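Local structure of Cag-Z (Helicobacter pylori, 1S2X) at residues 24-27 with 28-31; 33-36 with 37-41; 77-80 with 81-85. The protein is of unknown function but is encoded in the cag pathogenicity island and is probably linked to the type IV secretion system that the island specifies. The protein carries 1 engineered substitution. All coordinates share one frame; numbering follows the deposited sequence.

Contact 1 (24-27 with 28-31); sequences NSSL and MRNA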
loop_
_atom_site.group_PDB
_atom_site.type_symbol
_atom_site.label_atom_id
_atom_site.label_comp_id
_atom_site.label_asym_id
_atom_site.label_seq_id
_atom_site.Cartn_x
_atom_site.Cartn_y
_atom_site.Cartn_z
ATOM N N ASN A 24 -9.081 -3.040 -10.127
ATOM C CA ASN A 24 -8.601 -1.844 -9.465
ATOM C C ASN A 24 -7.237 -1.397 -9.971
ATOM O O ASN A 24 -6.583 -0.554 -9.356
ATOM C CB ASN A 24 -8.489 -2.094 -7.953
ATOM C CG ASN A 24 -9.767 -1.855 -7.185
ATOM O OD1 ASN A 24 -10.221 -0.722 -7.025
ATOM N ND2 ASN A 24 -10.363 -2.931 -6.673
ATOM N N SER A 25 -6.772 -1.975 -11.070
ATOM C CA SER A 25 -5.388 -1.754 -11.476
ATOM C C SER A 25 -5.177 -0.398 -12.124
ATOM O O SER A 25 -4.031 -0.049 -12.440
ATOM C CB SER A 25 -4.934 -2.857 -12.441
ATOM O OG SER A 25 -5.308 -2.560 -13.771
ATOM N N SER A 26 -6.235 0.385 -12.334
ATOM C CA SER A 26 -6.006 1.596 -13.115
ATOM C C SER A 26 -5.219 2.638 -12.331
ATOM O O SER A 26 -4.369 3.316 -12.909
ATOM C CB SER A 26 -7.310 2.252 -13.600
ATOM O OG SER A 26 -6.975 3.404 -14.376
ATOM N N LEU A 27 -5.506 2.780 -11.034
ATOM C CA LEU A 27 -4.763 3.829 -10.324
ATOM C C LEU A 27 -3.266 3.538 -10.306
ATOM O O LEU A 27 -2.463 4.460 -10.152
ATOM C CB LEU A 27 -5.324 4.002 -8.919
ATOM C CG LEU A 27 -6.418 5.068 -8.784
ATOM C CD1 LEU A 27 -6.903 5.154 -7.345
ATOM C CD2 LEU A 27 -5.929 6.430 -9.265
HETATM N N MSE A 28 -2.884 2.279 -10.469
HETATM C CA MSE A 28 -1.515 1.822 -10.345
HETATM C C MSE A 28 -0.801 1.743 -11.683
HETATM O O MSE A 28 0.385 1.416 -11.741
HETATM C CB MSE A 28 -1.488 0.426 -9.687
HETATM C CG MSE A 28 -2.021 0.506 -8.259
HETATM SE SE MSE A 28 -1.132 1.786 -7.335
HETATM C CE MSE A 28 0.450 0.948 -7.135
ATOM N N ARG A 29 -1.536 2.039 -12.753
ATOM C CA ARG A 29 -0.943 1.902 -14.080
ATOM C C ARG A 29 0.337 2.722 -14.210
ATOM O O ARG A 29 0.301 3.935 -14.027
ATOM C CB ARG A 29 -1.948 2.320 -15.160
ATOM C CG ARG A 29 -2.950 1.214 -15.492
ATOM C CD ARG A 29 -4.054 1.729 -16.407
ATOM N NE ARG A 29 -4.420 0.719 -17.400
ATOM C CZ ARG A 29 -4.585 0.961 -18.698
ATOM N NH1 ARG A 29 -4.913 -0.014 -19.539
ATOM N NH2 ARG A 29 -4.431 2.196 -19.146
ATOM N N ASN A 30 1.430 2.037 -14.509
ATOM C CA ASN A 30 2.717 2.636 -14.803
ATOM C C ASN A 30 3.393 3.256 -13.584
ATOM O O ASN A 30 4.333 4.038 -13.745
ATOM C CB ASN A 30 2.547 3.709 -15.893
ATOM C CG ASN A 30 2.711 3.094 -17.272
ATOM O OD1 ASN A 30 3.460 3.610 -18.103
ATOM N ND2 ASN A 30 2.018 1.986 -17.519
ATOM N N ALA A 31 2.935 2.921 -12.386
ATOM C CA ALA A 31 3.486 3.511 -11.167
ATOM C C ALA A 31 4.998 3.356 -11.071
ATOM O O ALA A 31 5.718 4.296 -10.728
ATOM C CB ALA A 31 2.841 2.878 -9.951
HETATM O O HOH W 1 -0.154 4.906 -11.488
#
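Arg-29 N donates to Ser-26 O over 3.1 Å, closing a type I beta turn from Ser-26 to Arg-29. Just before it, Met-28 N reaches Ser-25 O at 3.3 Å through a more bent bond (138° at the hydrogen). A type II turn follows, fastened by Ala-31 N to Met-28 O at 3.0 Å. One water then braces the two turns, donating to Leu-27 O at 2.7 Å and to Arg-29 O at 2.8 Å, so two carbonyls on the bend share a single solvent molecule.

Outward from this backbone frame the packing is thin. The aliphatic part of Arg-29 lies alongside Ser-26, its CD 3.9 Å from Ser-26 OG, and its CG sits 3.5 Å from Ser-25 O. Selenomethionine Met-28 behaves differently: with its chain bent at chi2 (-53°) and again at chi3, its end leads off from residues 24-27, and the side chain packs against Tyr-76 of helix 74-101 and Arg-129 and Ile-130 of helix 105-135. Ala-31, buried at the start of helix 31-43, meets Tyr-76 and Leu-133, so the largely surface connection between helices 14-23 and 31-43 is seated on helices 74-101 and 105-135.

Contact 2 (33-36 with 37-41); sequences EVRD and KFIQN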
loop_
_atom_site.group_PDB
_atom_site.type_symbol
_atom_site.label_atom_id
_atom_site.label_comp_id
_atom_site.label_asym_id
_atom_site.label_seq_id
_atom_site.Cartn_x
_atom_site.Cartn_y
_atom_site.Cartn_z
ATOM N N GLU A 33 7.194 2.929 -13.571
ATOM C CA GLU A 33 7.888 3.690 -14.601
ATOM C C GLU A 33 7.846 5.182 -14.323
ATOM O O GLU A 33 8.781 5.917 -14.654
ATOM C CB GLU A 33 7.261 3.421 -15.981
ATOM C CG GLU A 33 7.463 1.971 -16.426
ATOM C CD GLU A 33 6.274 1.065 -16.183
ATOM O OE1 GLU A 33 6.033 0.148 -17.004
ATOM O OE2 GLU A 33 5.544 1.232 -15.180
ATOM N N VAL A 34 6.735 5.605 -13.721
ATOM C CA VAL A 34 6.601 7.019 -13.355
ATOM C C VAL A 34 7.617 7.391 -12.278
ATOM O O VAL A 34 8.291 8.425 -12.373
ATOM C CB VAL A 34 5.183 7.339 -12.850
ATOM C CG1 VAL A 34 5.182 8.558 -11.938
ATOM C CG2 VAL A 34 4.247 7.561 -14.026
ATOM N N ARG A 35 7.710 6.511 -11.280
ATOM C CA ARG A 35 8.673 6.748 -10.193
ATOM C C ARG A 35 10.093 6.793 -10.742
ATOM O O ARG A 35 10.868 7.701 -10.436
ATOM C CB ARG A 35 8.574 5.671 -9.119
ATOM C CG ARG A 35 9.638 5.746 -8.031
ATOM C CD ARG A 35 10.796 4.789 -8.229
ATOM N NE ARG A 35 11.839 4.959 -7.214
ATOM C CZ ARG A 35 13.134 4.787 -7.396
ATOM N NH1 ARG A 35 13.608 4.426 -8.583
ATOM N NH2 ARG A 35 13.983 4.967 -6.393
ATOM N N ASP A 36 10.392 5.766 -11.537
ATOM C CA ASP A 36 11.741 5.611 -12.066
ATOM C C ASP A 36 12.140 6.842 -12.863
ATOM O O ASP A 36 13.211 7.408 -12.741
ATOM C CB ASP A 36 11.839 4.342 -12.926
ATOM C CG ASP A 36 11.971 3.103 -12.059
ATOM O OD1 ASP A 36 11.816 1.971 -12.560
ATOM O OD2 ASP A 36 12.237 3.268 -10.847
ATOM N N LYS A 37 11.241 7.292 -13.724
ATOM C CA LYS A 37 11.532 8.432 -14.581
ATOM C C LYS A 37 11.624 9.717 -13.789
ATOM O O LYS A 37 12.493 10.552 -14.043
ATOM C CB LYS A 37 10.430 8.531 -15.650
ATOM C CG LYS A 37 10.994 8.772 -17.047
ATOM C CD LYS A 37 9.961 9.469 -17.921
ATOM C CE LYS A 37 9.883 10.950 -17.591
ATOM N NZ LYS A 37 9.717 11.780 -18.818
ATOM N N PHE A 38 10.725 9.879 -12.805
ATOM C CA PHE A 38 10.816 11.103 -11.992
ATOM C C PHE A 38 12.149 11.113 -11.267
ATOM O O PHE A 38 12.852 12.113 -11.226
ATOM C CB PHE A 38 9.643 11.211 -11.014
ATOM C CG PHE A 38 9.724 12.441 -10.109
ATOM C CD1 PHE A 38 10.122 12.315 -8.787
ATOM C CD2 PHE A 38 9.404 13.694 -10.597
ATOM C CE1 PHE A 38 10.217 13.417 -7.948
ATOM C CE2 PHE A 38 9.523 14.810 -9.780
ATOM C CZ PHE A 38 9.952 14.675 -8.474
ATOM N N ILE A 39 12.501 9.971 -10.671
ATOM C CA ILE A 39 13.747 9.914 -9.905
ATOM C C ILE A 39 14.942 10.280 -10.763
ATOM O O ILE A 39 15.776 11.140 -10.459
ATOM C CB ILE A 39 13.944 8.493 -9.350
ATOM C CG1 ILE A 39 12.998 8.179 -8.185
ATOM C CG2 ILE A 39 15.404 8.284 -8.994
ATOM C CD1 ILE A 39 12.914 9.336 -7.219
ATOM N N GLN A 40 15.014 9.606 -11.911
ATOM C CA GLN A 40 16.092 9.896 -12.854
ATOM C C GLN A 40 16.139 11.344 -13.286
ATOM O O GLN A 40 17.209 11.904 -13.516
ATOM C CB GLN A 40 15.933 8.979 -14.092
ATOM C CG GLN A 40 16.386 7.559 -13.746
ATOM C CD GLN A 40 17.796 7.506 -13.188
ATOM O OE1 GLN A 40 18.753 8.013 -13.787
ATOM N NE2 GLN A 40 17.967 6.879 -12.025
ATOM N N ASN A 41 15.011 12.023 -13.425
ATOM C CA ASN A 41 15.088 13.396 -13.906
ATOM C C ASN A 41 15.194 14.411 -12.790
ATOM O O ASN A 41 15.567 15.560 -13.055
ATOM C CB ASN A 41 13.863 13.709 -14.780
ATOM C CG ASN A 41 13.982 13.129 -16.179
ATOM O OD1 ASN A 41 13.005 13.005 -16.917
ATOM N ND2 ASN A 41 15.200 12.754 -16.559
#
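Arg-35 and Ile-39, one helical turn apart, make the main side-chain contact here, and it is a flat group lying over an aliphatic one. Ile-39 CG1 sits over the centre of one guanidinium face, 3.5 Å from Arg-35 CZ, with Arg-35 NE almost as near at 3.6 Å. The arginine reaches this position because CG is anti to its own amide nitrogen (chi1 173°) and the chain then folds at chi2 (-99°), swinging the guanidinium back over the next turn. Ile-39 CG1 also rests 3.1 Å from Arg-35 O, so the methylene touches both the carbonyl oxygen and the guanidinium face of the same arginine.

The next shell holds that plane in place. Asp-36 OD2 accepts from Arg-35 NH1 at 2.9 Å in a salt bridge that meets the guanidinium edge in plane, while Arg-35 NH2 bonds to Ser-136 O; together they should restrict rotation of the group. Gln-40 packs its CG 3.3 Å from Asp-36 O, and its NE2 continues outward to Tyr-142 OH. On another side of the helix, Phe-38 touches Leu-62 and Met-66 of helix 52-68.

Beneath all this runs the regular i to i+4 backbone pattern, with Ile-39 N to Arg-35 O at 2.8 Å and Gln-40 N to Asp-36 O at 3.0 Å. It widens into a pi-type turn at 39-41. This is i, i+4 side-chain packing on an amphipathic alpha-helix, helix 31-43, in which Phe-38 and Ile-39 are buried while Glu-33 and Lys-37 stay exposed.

Contact 3 (77-80 with 81-85); sequences YNYL and NNLVL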
loop_
_atom_site.group_PDB
_atom_site.type_symbol
_atom_site.label_atom_id
_atom_site.label_comp_id
_atom_site.label_asym_id
_atom_site.label_seq_id
_atom_site.Cartn_x
_atom_site.Cartn_y
_atom_site.Cartn_z
ATOM N N TYR A 77 -3.365 6.069 -1.926
ATOM C CA TYR A 77 -4.201 6.023 -0.735
ATOM C C TYR A 77 -5.576 5.479 -1.126
ATOM O O TYR A 77 -6.117 4.596 -0.460
ATOM C CB TYR A 77 -4.350 7.389 -0.046
ATOM C CG TYR A 77 -5.203 7.322 1.208
ATOM C CD1 TYR A 77 -4.713 6.720 2.355
ATOM C CD2 TYR A 77 -6.494 7.835 1.270
ATOM C CE1 TYR A 77 -5.457 6.636 3.515
ATOM C CE2 TYR A 77 -7.254 7.755 2.424
ATOM C CZ TYR A 77 -6.734 7.156 3.551
ATOM O OH TYR A 77 -7.458 7.059 4.721
ATOM N N ASN A 78 -6.095 6.031 -2.217
ATOM C CA ASN A 78 -7.415 5.660 -2.720
ATOM C C ASN A 78 -7.380 4.259 -3.337
ATOM O O ASN A 78 -8.315 3.477 -3.138
ATOM C CB ASN A 78 -7.946 6.669 -3.726
ATOM C CG ASN A 78 -8.037 8.104 -3.246
ATOM O OD1 ASN A 78 -8.128 8.443 -2.061
ATOM N ND2 ASN A 78 -8.016 9.017 -4.215
ATOM N N TYR A 79 -6.309 3.952 -4.064
ATOM C CA TYR A 79 -6.159 2.613 -4.629
ATOM C C TYR A 79 -6.305 1.573 -3.515
ATOM O O TYR A 79 -7.108 0.646 -3.610
ATOM C CB TYR A 79 -4.824 2.426 -5.359
ATOM C CG TYR A 79 -4.531 0.962 -5.626
ATOM C CD1 TYR A 79 -5.197 0.265 -6.630
ATOM C CD2 TYR A 79 -3.596 0.270 -4.870
ATOM C CE1 TYR A 79 -4.930 -1.071 -6.866
ATOM C CE2 TYR A 79 -3.326 -1.067 -5.099
ATOM C CZ TYR A 79 -3.999 -1.737 -6.103
ATOM O OH TYR A 79 -3.723 -3.072 -6.332
ATOM N N LEU A 80 -5.539 1.730 -2.438
ATOM C CA LEU A 80 -5.619 0.779 -1.337
ATOM C C LEU A 80 -6.993 0.733 -0.683
ATOM O O LEU A 80 -7.458 -0.371 -0.375
ATOM C CB LEU A 80 -4.559 1.100 -0.279
ATOM C CG LEU A 80 -3.142 0.780 -0.776
ATOM C CD1 LEU A 80 -2.109 1.315 0.195
ATOM C CD2 LEU A 80 -3.027 -0.726 -1.000
ATOM N N ASN A 81 -7.612 1.892 -0.474
ATOM C CA ASN A 81 -8.954 1.890 0.119
ATOM C C ASN A 81 -9.925 1.121 -0.768
ATOM O O ASN A 81 -10.695 0.283 -0.302
ATOM C CB ASN A 81 -9.447 3.322 0.356
ATOM C CG ASN A 81 -10.707 3.379 1.192
ATOM O OD1 ASN A 81 -10.661 3.650 2.400
ATOM N ND2 ASN A 81 -11.857 3.127 0.567
ATOM N N ASN A 82 -9.920 1.397 -2.068
ATOM C CA ASN A 82 -10.781 0.713 -3.019
ATOM C C ASN A 82 -10.567 -0.798 -2.992
ATOM O O ASN A 82 -11.509 -1.579 -2.943
ATOM C CB ASN A 82 -10.519 1.210 -4.437
ATOM C CG ASN A 82 -10.855 2.683 -4.580
ATOM O OD1 ASN A 82 -11.343 3.292 -3.626
ATOM N ND2 ASN A 82 -10.587 3.233 -5.761
ATOM N N LEU A 83 -9.298 -1.196 -3.038
ATOM C CA LEU A 83 -8.916 -2.595 -2.992
ATOM C C LEU A 83 -9.383 -3.277 -1.719
ATOM O O LEU A 83 -9.950 -4.365 -1.734
ATOM C CB LEU A 83 -7.380 -2.729 -3.074
ATOM C CG LEU A 83 -6.900 -4.184 -2.969
ATOM C CD1 LEU A 83 -6.292 -4.619 -4.291
ATOM C CD2 LEU A 83 -5.919 -4.350 -1.823
ATOM N N VAL A 84 -9.114 -2.631 -0.585
ATOM C CA VAL A 84 -9.495 -3.190 0.706
ATOM C C VAL A 84 -11.009 -3.369 0.804
ATOM O O VAL A 84 -11.464 -4.404 1.299
ATOM C CB VAL A 84 -9.000 -2.317 1.867
ATOM C CG1 VAL A 84 -9.628 -2.731 3.196
ATOM C CG2 VAL A 84 -7.479 -2.397 1.934
ATOM N N LEU A 85 -11.735 -2.361 0.334
ATOM C CA LEU A 85 -13.190 -2.383 0.371
ATOM C C LEU A 85 -13.719 -3.534 -0.482
ATOM O O LEU A 85 -14.539 -4.332 -0.023
ATOM C CB LEU A 85 -13.749 -1.039 -0.085
ATOM C CG LEU A 85 -15.268 -0.867 0.011
ATOM C CD1 LEU A 85 -15.742 -0.971 1.452
ATOM C CD2 LEU A 85 -15.689 0.456 -0.604
#
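Tyr-79 and Leu-83, four residues apart on one flank of the alpha-helix 74-101, illustrate i, i+4 packing in a helical bundle. The tyrosine can be followed outward. Its CB leaves the helix pointing away from residues 81-85, but with CG anti to the amide nitrogen (chi1 166°) the ring extends along the helix toward the following turn. On the way, CD1 is approached by Met-28 CG from the loop before helix 31-43. At the far end CZ lies 4.1 Å from Leu-83 CD1, and the hydroxyl OH comes nearer to the same methyl, at 3.6 Å. The methyl approaches the ring obliquely. The hydroxyl is also hydrogen-bonded to Glu-126 OE2 of helix 105-135, so the polar end of a buried ring is satisfied while its carbon atoms pack.

Leu-83 turns its CB toward the preceding turn, 3.4 Å from Tyr-79 O, and its side chain also meets Ile-20 and Leu-21 of helix 14-23 and Phe-122 of helix 105-135. Leu-80 is buried too, packed against Ile-130 and, on helix 161-183, Leu-168 and Ile-171.

The backbone beneath is regular: Leu-83 N reaches Tyr-79 O at 2.9 Å, and Asn-82 N reaches Asn-78 O at 2.8 Å. The Asn-82 side chain, CG beside its own backbone N (chi1 -63°), folds back so that CG lies 3.0 Å from Asn-78 O, a contact that is not a hydrogen bond.

Overall arrangement
From the N terminus the chain runs through helix 14-23 into contact 1, whose consecutive turns lead it into helix 31-43. Contact 2 lies within that helix, and after helix 52-68 the chain enters helix 74-101, which carries contact 3. The three follow in series; none nests in or crosses another, and each is local. Contacts 1 and 3 nevertheless meet in space, their centres 12 Å apart, where the loop lies against Tyr-79 and Asn-82 and ties the chain between the first two helices to helix 74-101. Contact 2 stands apart from contact 3, with nearest atoms about 13 Å away, and faces helix 52-68 and the 136-142 region.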